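Local coordinates for protein 5-carboxyvanillate decarboxylase (Sphingomonas paucimobilis, PDB 4L6D) that probably catalyses the manganese-dependent decarboxylation of 5-carboxyvanillate to vanillate, as a member of the amidohydrolase superfamily, at residues 10-14 with 15-19; 93-96 with 97-101; 314-317 with 318-321; 272-276 with 277-281. All blocks are in the same frame, centred on the assembly; numbering follows the deposited sequence. Where two conformers were deposited one is given.

Contact 1: residues 10-14 with 15-19; sequences AVTFQ and PVVDA
Q14 and D18 face each other one turn apart at the start of helix 14-23, and the glutamine reaches its partner step by step. Its CB lies against the proline ring that follows, 3.6 Å from CD of P15. With chi1 near -157°, CG is set anti to the backbone N, and the chain then bends at chi2 (59°). CG passes D18 OD2 at 3.8 Å. At the tip, NE2 of Q14 donates to OD1 of D18 at 2.8 Å. This bond lies close to the amide plane but meets the carboxylate from above its own plane. The same NE2 rests 3.7 Å from CG1 of V17.

The backbone closes the first turn of the helix. F13 is the N-cap residue, and its O accepts from V17 N at 3.0 Å, with a weak second bond from V16 N. D18 N then bonds to O of Q14. T12 adds an apolar touch, CG2 to CG2 of V17 at 3.5 Å, with the two side chains crossing at about a right angle.

The segment is the turn from strand 5-11 of the parallel sheet into the helix. T12 and V17 pack on helix 49-54. V11 packs on L74 of strand 71-76, and the F13 ring lies on helix 86-106.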
loop_
_atom_site.group_PDB
_atom_site.type_symbol
_atom_site.label_atom_id
_atom_site.label_comp_id
_atom_site.label_asym_id
_atom_site.label_seq_id
_atom_site.Cartn_x
_atom_site.Cartn_y
_atom_site.Cartn_z
ATOM N N ALA A 10 13.144 4.784 -18.462
ATOM C CA ALA A 10 12.162 5.419 -19.329
ATOM C C ALA A 10 12.790 6.103 -20.534
ATOM O O ALA A 10 13.888 6.660 -20.453
ATOM C CB ALA A 10 11.358 6.434 -18.522
ATOM N N VAL A 11 12.051 6.083 -21.641
ATOM C CA VAL A 11 12.449 6.743 -22.874
ATOM C C VAL A 11 11.174 7.277 -23.534
ATOM O O VAL A 11 10.077 6.860 -23.185
ATOM C CB VAL A 11 13.189 5.750 -23.817
ATOM C CG1 VAL A 11 12.233 4.658 -24.343
ATOM C CG2 VAL A 11 13.883 6.464 -24.958
ATOM N N THR A 12 11.309 8.209 -24.469
ATOM C CA THR A 12 10.168 8.561 -25.304
ATOM C C THR A 12 10.624 8.761 -26.739
ATOM O O THR A 12 11.825 8.739 -27.024
ATOM C CB THR A 12 9.406 9.787 -24.791
ATOM O OG1 THR A 12 8.173 9.914 -25.517
ATOM C CG2 THR A 12 10.240 11.065 -24.955
ATOM N N PHE A 13 9.660 8.946 -27.630
ATOM C CA PHE A 13 9.926 9.108 -29.054
ATOM C C PHE A 13 9.064 10.245 -29.568
ATOM O O PHE A 13 7.970 10.474 -29.048
ATOM C CB PHE A 13 9.600 7.813 -29.808
ATOM C CG PHE A 13 10.302 6.603 -29.258
ATOM C CD1 PHE A 13 11.649 6.395 -29.518
ATOM C CD2 PHE A 13 9.612 5.679 -28.492
ATOM C CE1 PHE A 13 12.304 5.281 -28.999
ATOM C CE2 PHE A 13 10.255 4.558 -27.977
ATOM C CZ PHE A 13 11.604 4.363 -28.235
ATOM N N GLN A 14 9.548 10.964 -30.576
ATOM C CA GLN A 14 8.862 12.173 -31.027
ATOM C C GLN A 14 7.371 12.016 -31.377
ATOM O O GLN A 14 6.573 12.870 -31.012
ATOM C CB GLN A 14 9.630 12.861 -32.162
ATOM C CG GLN A 14 9.320 14.352 -32.301
ATOM C CD GLN A 14 9.640 15.128 -31.034
ATOM O OE1 GLN A 14 10.671 14.900 -30.397
ATOM N NE2 GLN A 14 8.748 16.039 -30.653
ATOM N N PRO A 15 6.984 10.932 -32.075
ATOM C CA PRO A 15 5.541 10.852 -32.357
ATOM C C PRO A 15 4.680 10.794 -31.088
ATOM O O PRO A 15 3.569 11.329 -31.087
ATOM C CB PRO A 15 5.413 9.550 -33.158
ATOM C CG PRO A 15 6.759 9.404 -33.833
ATOM C CD PRO A 15 7.743 9.880 -32.781
ATOM N N VAL A 16 5.179 10.160 -30.028
ATOM C CA VAL A 16 4.433 10.091 -28.771
ATOM C C VAL A 16 4.451 11.448 -28.052
ATOM O O VAL A 16 3.418 11.926 -27.562
ATOM C CB VAL A 16 4.966 8.970 -27.856
ATOM C CG1 VAL A 16 4.149 8.898 -26.570
ATOM C CG2 VAL A 16 4.924 7.632 -28.597
ATOM N N VAL A 17 5.624 12.074 -28.016
ATOM C CA VAL A 17 5.753 13.421 -27.465
ATOM C C VAL A 17 4.752 14.359 -28.122
ATOM O O VAL A 17 4.020 15.073 -27.432
ATOM C CB VAL A 17 7.177 13.975 -27.653
ATOM C CG1 VAL A 17 7.226 15.475 -27.321
ATOM C CG2 VAL A 17 8.154 13.209 -26.789
ATOM N N ASP A 18 4.695 14.341 -29.452
ATOM C CA ASP A 18 3.815 15.255 -30.176
ATOM C C ASP A 18 2.362 14.997 -29.819
ATOM O O ASP A 18 1.574 15.937 -29.643
ATOM C CB ASP A 18 4.020 15.145 -31.691
ATOM C CG ASP A 18 5.366 15.706 -32.143
ATOM O OD1 ASP A 18 6.016 16.413 -31.346
ATOM O OD2 ASP A 18 5.767 15.446 -33.298
ATOM N N ALA A 19 1.999 13.722 -29.718
ATOM C CA ALA A 19 0.629 13.375 -29.373
ATOM C C ALA A 19 0.279 13.790 -27.940
ATOM O O ALA A 19 -0.840 14.243 -27.686
ATOM C CB ALA A 19 0.385 11.888 -29.584
#

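Contact 2: residues 93-96 with 97-101; sequences ARIA and NDLMA. With VNL (4-hydroxy-3-methoxybenzoate), chain K.
A binding site for 4-hydroxy-3-methoxybenzoate, apart from the one at the manganese, is built partly on R94, with E87, T90 and R91. The R94 guanidinium also reaches D98 one turn further along the helix. Two N-H groups grip the ligand carboxylate. NE of R94 donates to O1 of the ligand at 2.9 Å, and NH1 of R94 donates to O2, also at 2.9 Å. Both bonds are nearly straight, at 172°. The ligand thus lies at one edge of the guanidinium, close to its plane.

NH2 is turned to another part of the edge and forms a salt bridge with OD2 of D98, 2.9 Å away. The bond stays near the guanidinium plane. It meets OD2 on the anti side, 32° out of the carboxylate plane. Bends at chi2 and chi3 turn the end of the arginine along the helix toward D98. CG1 of I95 lies over one guanidinium face, offset toward its rim. OD1 of D98 has its own salt bridge to R131, so the aspartate probably balances two arginines.

All of this lies on helix 86-106, the helix of the beta-alpha-beta unit that joins strands 71-76 and 111-115. Regular i to i+4 bonds run through it, among them M100 N to O of A96 at 2.8 Å. N97, on the same helix, reaches E128 of helix 122-134 through ND2 and T116 N through OD1. I95 and L99 lie side by side and point the same way, with CG2 of I95 touching CD1 of L99 at 3.9 Å. Both side chains also pack on P15 of helix 14-23.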
loop_
_atom_site.group_PDB
_atom_site.type_symbol
_atom_site.label_atom_id
_atom_site.label_comp_id
_atom_site.label_asym_id
_atom_site.label_seq_id
_atom_site.Cartn_x
_atom_site.Cartn_y
_atom_site.Cartn_z
ATOM N N ALA A 93 1.566 2.923 -30.695
ATOM C CA ALA A 93 2.281 1.814 -30.078
ATOM C C ALA A 93 3.127 1.116 -31.127
ATOM O O ALA A 93 4.283 0.779 -30.873
ATOM C CB ALA A 93 1.311 0.831 -29.417
ATOM N N ARG A 94 2.547 0.899 -32.301
ATOM C CA ARG A 94 3.270 0.241 -33.378
ATOM C C ARG A 94 4.515 1.053 -33.743
ATOM O O ARG A 94 5.609 0.492 -33.876
ATOM C CB ARG A 94 2.345 0.039 -34.587
ATOM C CG ARG A 94 2.886 -0.905 -35.661
ATOM C CD ARG A 94 3.873 -0.218 -36.582
ATOM N NE ARG A 94 3.223 0.833 -37.361
ATOM C CZ ARG A 94 3.870 1.802 -37.993
ATOM N NH1 ARG A 94 3.188 2.699 -38.687
ATOM N NH2 ARG A 94 5.194 1.877 -37.920
ATOM N N ILE A 95 4.347 2.367 -33.891
ATOM C CA ILE A 95 5.458 3.251 -34.242
ATOM C C ILE A 95 6.507 3.276 -33.138
ATOM O O ILE A 95 7.709 3.133 -33.398
ATOM C CB ILE A 95 4.948 4.674 -34.537
ATOM C CG1 ILE A 95 4.174 4.690 -35.860
ATOM C CG2 ILE A 95 6.102 5.683 -34.560
ATOM C CD1 ILE A 95 3.388 5.967 -36.087
ATOM N N ALA A 96 6.050 3.424 -31.897
ATOM C CA ALA A 96 6.965 3.457 -30.763
ATOM C C ALA A 96 7.719 2.138 -30.623
ATOM O O ALA A 96 8.879 2.117 -30.203
ATOM C CB ALA A 96 6.227 3.768 -29.478
ATOM N N ASN A 97 7.063 1.031 -30.971
ATOM C CA ASN A 97 7.739 -0.269 -30.917
ATOM C C ASN A 97 8.797 -0.423 -32.004
ATOM O O ASN A 97 9.882 -0.960 -31.759
ATOM C CB ASN A 97 6.737 -1.420 -30.993
ATOM C CG ASN A 97 5.920 -1.558 -29.726
ATOM O OD1 ASN A 97 6.311 -1.071 -28.666
ATOM N ND2 ASN A 97 4.795 -2.255 -29.824
ATOM N N ASP A 98 8.499 0.066 -33.206
ATOM C CA ASP A 98 9.503 0.073 -34.264
ATOM C C ASP A 98 10.692 0.925 -33.845
ATOM O O ASP A 98 11.841 0.546 -34.063
ATOM C CB ASP A 98 8.930 0.627 -35.567
ATOM C CG ASP A 98 8.035 -0.355 -36.283
ATOM O OD1 ASP A 98 8.044 -1.547 -35.923
ATOM O OD2 ASP A 98 7.343 0.066 -37.237
ATOM N N LEU A 99 10.414 2.086 -33.256
ATOM C CA LEU A 99 11.488 2.983 -32.843
ATOM C C LEU A 99 12.288 2.388 -31.680
ATOM O O LEU A 99 13.510 2.528 -31.627
ATOM C CB LEU A 99 10.932 4.368 -32.487
ATOM C CG LEU A 99 10.453 5.157 -33.710
ATOM C CD1 LEU A 99 9.740 6.430 -33.287
ATOM C CD2 LEU A 99 11.627 5.495 -34.618
ATOM N N MET A 100 11.599 1.716 -30.762
ATOM C CA MET A 100 12.287 1.004 -29.687
ATOM C C MET A 100 13.232 -0.071 -30.244
ATOM O O MET A 100 14.398 -0.156 -29.846
ATOM C CB MET A 100 11.285 0.353 -28.734
ATOM C CG MET A 100 11.945 -0.428 -27.591
ATOM S SD MET A 100 12.753 0.654 -26.397
ATOM C CE MET A 100 11.340 1.239 -25.477
ATOM N N ALA A 101 12.739 -0.885 -31.172
ATOM C CA ALA A 101 13.590 -1.918 -31.772
ATOM C C ALA A 101 14.792 -1.329 -32.504
ATOM O O ALA A 101 15.901 -1.859 -32.431
ATOM C CB ALA A 101 12.778 -2.834 -32.702
HETATM C C1 VNL K . -1.673 1.768 -37.797
HETATM C CO1 VNL K . -2.231 1.142 -36.666
HETATM C CO2 VNL K . -2.447 2.617 -38.622
HETATM C CM1 VNL K . -3.579 1.355 -36.325
HETATM C CM2 VNL K . -3.784 2.848 -38.297
HETATM O OM VNL K . -4.611 3.661 -39.022
HETATM C CZ VNL K . -4.365 2.202 -37.105
HETATM C CC VNL K . -0.233 1.521 -38.148
HETATM C CV VNL K . -4.094 4.438 -40.127
HETATM O O1 VNL K . 0.374 0.546 -37.643
HETATM O O2 VNL K . 0.319 2.310 -38.958
HETATM O O3 VNL K . -5.702 2.418 -36.856
#

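Contact 3: residues 314-317 with 318-321; sequences PIPE and DVKA
E317 turns at chi2 (-59°) and K320 at chi3 (-74°), and these two bends bring their charged ends together. The result is an i to i+3 salt bridge on the first turn of helix 317-331, the last helix of the chain. The two side chains run alongside each other and point the same way. OE2 of E317 meets NZ of K320 at 2.8 Å, using its syn lone pair, and CE of K320 comes within 3.4 Å of the same oxygen. NZ has a second partner, the backbone O of R311 in helix 303-311. The lysine therefore ties the new helix to the end of the one before it. An alanine in place of K320 would probably leave the E317 carboxylate without its opposite charge and the R311 carbonyl without this donor.

P316 holds the N-cap position, and its O accepts from K320 N at 2.9 Å. A321 N follows with a bond to O of E317. OD1 of D318 takes a weak bond from N of V319, the next residue.

I315 supplies the apolar part of the contact. V319 faces helix 277-287, where it touches I284. I315 crosses K320 obliquely, with its CD1 3.7 Å from CA of K320, and the same CD1 lies 4.1 Å from CG1 of V319.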
loop_
_atom_site.group_PDB
_atom_site.type_symbol
_atom_site.label_atom_id
_atom_site.label_comp_id
_atom_site.label_asym_id
_atom_site.label_seq_id
_atom_site.Cartn_x
_atom_site.Cartn_y
_atom_site.Cartn_z
ATOM N N PRO A 314 24.507 -5.445 1.319
ATOM C CA PRO A 314 25.084 -6.425 2.246
ATOM C C PRO A 314 24.513 -7.819 1.996
ATOM O O PRO A 314 23.787 -8.388 2.820
ATOM C CB PRO A 314 24.679 -5.882 3.616
ATOM C CG PRO A 314 23.406 -5.168 3.361
ATOM C CD PRO A 314 23.544 -4.554 1.989
ATOM N N ILE A 315 24.854 -8.345 0.825
ATOM C CA ILE A 315 24.427 -9.657 0.368
ATOM C C ILE A 315 25.638 -10.295 -0.308
ATOM O O ILE A 315 26.560 -9.590 -0.727
ATOM C CB ILE A 315 23.239 -9.548 -0.623
ATOM C CG1 ILE A 315 23.628 -8.672 -1.820
ATOM C CG2 ILE A 315 22.013 -9.003 0.095
ATOM C CD1 ILE A 315 22.502 -8.415 -2.813
ATOM N N PRO A 316 25.664 -11.632 -0.401
ATOM C CA PRO A 316 26.812 -12.306 -1.014
ATOM C C PRO A 316 26.971 -11.905 -2.474
ATOM O O PRO A 316 25.989 -11.492 -3.095
ATOM C CB PRO A 316 26.445 -13.795 -0.893
ATOM C CG PRO A 316 25.514 -13.852 0.270
ATOM C CD PRO A 316 24.711 -12.586 0.193
ATOM N N GLU A 317 28.178 -12.025 -3.010
ATOM C CA GLU A 317 28.455 -11.600 -4.382
ATOM C C GLU A 317 27.619 -12.342 -5.419
ATOM O O GLU A 317 27.199 -11.752 -6.423
ATOM C CB GLU A 317 29.941 -11.751 -4.702
ATOM C CG GLU A 317 30.813 -10.690 -4.040
ATOM C CD GLU A 317 30.418 -9.279 -4.451
ATOM O OE1 GLU A 317 30.683 -8.897 -5.607
ATOM O OE2 GLU A 317 29.848 -8.551 -3.618
ATOM N N ASP A 318 27.367 -13.630 -5.197
ATOM C CA ASP A 318 26.563 -14.338 -6.191
ATOM C C ASP A 318 25.109 -13.858 -6.230
ATOM O O ASP A 318 24.538 -13.692 -7.303
ATOM C CB ASP A 318 26.694 -15.872 -6.130
ATOM C CG ASP A 318 26.360 -16.471 -4.768
ATOM O OD1 ASP A 318 25.867 -15.770 -3.856
ATOM O OD2 ASP A 318 26.589 -17.703 -4.636
ATOM N N VAL A 319 24.525 -13.593 -5.066
ATOM C CA VAL A 319 23.169 -13.057 -5.009
ATOM C C VAL A 319 23.164 -11.639 -5.586
ATOM O O VAL A 319 22.234 -11.248 -6.294
ATOM C CB VAL A 319 22.624 -13.057 -3.563
ATOM C CG1 VAL A 319 21.308 -12.330 -3.487
ATOM C CG2 VAL A 319 22.441 -14.494 -3.076
ATOM N N LYS A 320 24.225 -10.881 -5.316
ATOM C CA LYS A 320 24.314 -9.518 -5.832
ATOM C C LYS A 320 24.344 -9.538 -7.358
ATOM O O LYS A 320 23.706 -8.699 -7.997
ATOM C CB LYS A 320 25.570 -8.820 -5.291
ATOM C CG LYS A 320 25.624 -7.341 -5.646
ATOM C CD LYS A 320 26.968 -6.732 -5.305
ATOM C CE LYS A 320 27.122 -6.552 -3.808
ATOM N NZ LYS A 320 28.523 -6.099 -3.490
ATOM N N ALA A 321 25.058 -10.495 -7.945
ATOM C CA ALA A 321 25.111 -10.600 -9.408
ATOM C C ALA A 321 23.730 -10.925 -9.979
ATOM O O ALA A 321 23.361 -10.422 -11.043
ATOM C CB ALA A 321 26.117 -11.643 -9.839
#

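Contact 4: residues 272-276 with 277-281; sequences SGVES and HAALR
S276 caps helix 277-287 by accepting from A279 N, with OG 3.0 Å from that nitrogen and the N-H...O angle at 165°. Its hydroxyl lies anti to the backbone N (chi1 165°), which points it at the N-H of A279 in the first turn. CB of A279 packs 3.5 Å from the same OG. The backbone O of S276 takes L280 N at 2.9 Å, the first i to i+4 bond of the helix.

Around this cap, CG1 of V274 rests on CB of A279 at 4.0 Å. The chain between them turns at E275, the centre of an inverse gamma turn. H277 turns to helix 303-311. Its NE2 bonds the backbone O of F309 there, and the two rings meet with their planes about 20° apart. F234 and R238 of the second subunit pack on A279 and V274.

An alanine at S276 would probably leave A279 N without its capping acceptor and free the first turn to fray.

OG of S276 also makes a weak hydrogen bond to O2 of a bound 4-hydroxy-3-methoxybenzoate. That oxygen belongs to the carboxylate, and its negative charge is likely to be favoured by the positive end of the helix dipole.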
loop_
_atom_site.group_PDB
_atom_site.type_symbol
_atom_site.label_atom_id
_atom_site.label_comp_id
_atom_site.label_asym_id
_atom_site.label_seq_id
_atom_site.Cartn_x
_atom_site.Cartn_y
_atom_site.Cartn_z
ATOM N N SER A 272 13.511 -0.243 -8.415
ATOM C CA SER A 272 13.392 1.156 -8.851
ATOM C C SER A 272 12.823 2.036 -7.749
ATOM O O SER A 272 11.795 1.720 -7.155
ATOM C CB SER A 272 12.499 1.263 -10.086
ATOM O OG SER A 272 11.270 0.600 -9.860
ATOM N N GLY A 273 13.495 3.139 -7.451
ATOM C CA GLY A 273 12.962 4.080 -6.477
ATOM C C GLY A 273 12.909 3.625 -5.034
ATOM O O GLY A 273 12.330 4.321 -4.201
ATOM N N VAL A 274 13.503 2.474 -4.729
ATOM C CA VAL A 274 13.538 1.952 -3.361
ATOM C C VAL A 274 14.953 1.478 -3.060
ATOM O O VAL A 274 15.253 0.277 -3.043
ATOM C CB VAL A 274 12.512 0.822 -3.128
ATOM C CG1 VAL A 274 12.518 0.371 -1.658
ATOM C CG2 VAL A 274 11.117 1.299 -3.542
ATOM N N GLU A 275 15.834 2.448 -2.847
ATOM C CA GLU A 275 17.247 2.174 -2.606
ATOM C C GLU A 275 17.476 1.946 -1.118
ATOM O O GLU A 275 18.184 2.693 -0.448
ATOM C CB GLU A 275 18.083 3.326 -3.184
ATOM C CG GLU A 275 17.843 3.432 -4.697
ATOM C CD GLU A 275 18.402 4.695 -5.350
ATOM O OE1 GLU A 275 19.230 5.401 -4.735
ATOM O OE2 GLU A 275 17.995 4.961 -6.513
ATOM N N SER A 276 16.846 0.882 -0.622
ATOM C CA SER A 276 16.912 0.505 0.783
ATOM C C SER A 276 17.480 -0.893 0.929
ATOM O O SER A 276 16.884 -1.856 0.461
ATOM C CB SER A 276 15.501 0.516 1.378
ATOM O OG SER A 276 15.482 -0.168 2.626
ATOM N N HIS A 277 18.632 -1.015 1.580
ATOM C CA HIS A 277 19.177 -2.353 1.816
ATOM C C HIS A 277 18.232 -3.214 2.651
ATOM O O HIS A 277 18.148 -4.425 2.448
ATOM C CB HIS A 277 20.543 -2.273 2.487
ATOM C CG HIS A 277 21.617 -1.740 1.595
ATOM N ND1 HIS A 277 22.746 -1.116 2.084
ATOM C CD2 HIS A 277 21.743 -1.749 0.245
ATOM C CE1 HIS A 277 23.517 -0.758 1.071
ATOM N NE2 HIS A 277 22.927 -1.117 -0.055
ATOM N N ALA A 278 17.527 -2.601 3.594
ATOM C CA ALA A 278 16.610 -3.353 4.449
ATOM C C ALA A 278 15.445 -3.915 3.650
ATOM O O ALA A 278 15.046 -5.063 3.856
ATOM C CB ALA A 278 16.083 -2.471 5.585
ATOM N N ALA A 279 14.883 -3.103 2.755
ATOM C CA ALA A 279 13.758 -3.550 1.945
ATOM C C ALA A 279 14.230 -4.589 0.936
ATOM O O ALA A 279 13.497 -5.520 0.600
ATOM C CB ALA A 279 13.098 -2.370 1.220
ATOM N N LEU A 280 15.456 -4.419 0.447
ATOM C CA LEU A 280 16.034 -5.378 -0.503
ATOM C C LEU A 280 16.212 -6.730 0.179
ATOM O O LEU A 280 15.827 -7.770 -0.378
ATOM C CB LEU A 280 17.390 -4.882 -1.028
ATOM C CG LEU A 280 18.187 -5.875 -1.883
ATOM C CD1 LEU A 280 17.405 -6.243 -3.133
ATOM C CD2 LEU A 280 19.551 -5.304 -2.258
ATOM N N ARG A 281 16.789 -6.717 1.380
ATOM C CA ARG A 281 16.977 -7.938 2.159
ATOM C C ARG A 281 15.654 -8.649 2.455
ATOM O O ARG A 281 15.559 -9.872 2.323
ATOM C CB ARG A 281 17.717 -7.627 3.465
ATOM C CG ARG A 281 19.230 -7.603 3.332
ATOM C CD ARG A 281 19.924 -7.333 4.672
ATOM N NE ARG A 281 20.226 -5.916 4.876
ATOM C CZ ARG A 281 19.557 -5.109 5.696
ATOM N NH1 ARG A 281 19.905 -3.831 5.808
ATOM N NH2 ARG A 281 18.543 -5.579 6.411
#

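Overall arrangement
The chain order is contact 1, contact 2, contact 4, contact 3, in two pairs. Contacts 1 and 2 have centres about 10 Å apart and touch, where the F13 ring packs on A96, L99 and M100. They link the first strand of the barrel sheet to helix 86-106. Contacts 4 and 3 have centres about 14 Å apart and meet where P314 packs on H277 and R281. Contact 4 follows strand 267-270 and contact 3 follows helix 303-311. Between the pairs the centres lie about 30 to 37 Å apart. Contacts 1, 3 and 4 each start a helix and contact 2 lies within one, so the pairs sit on different parts of the TIM-barrel-like amidohydrolase fold.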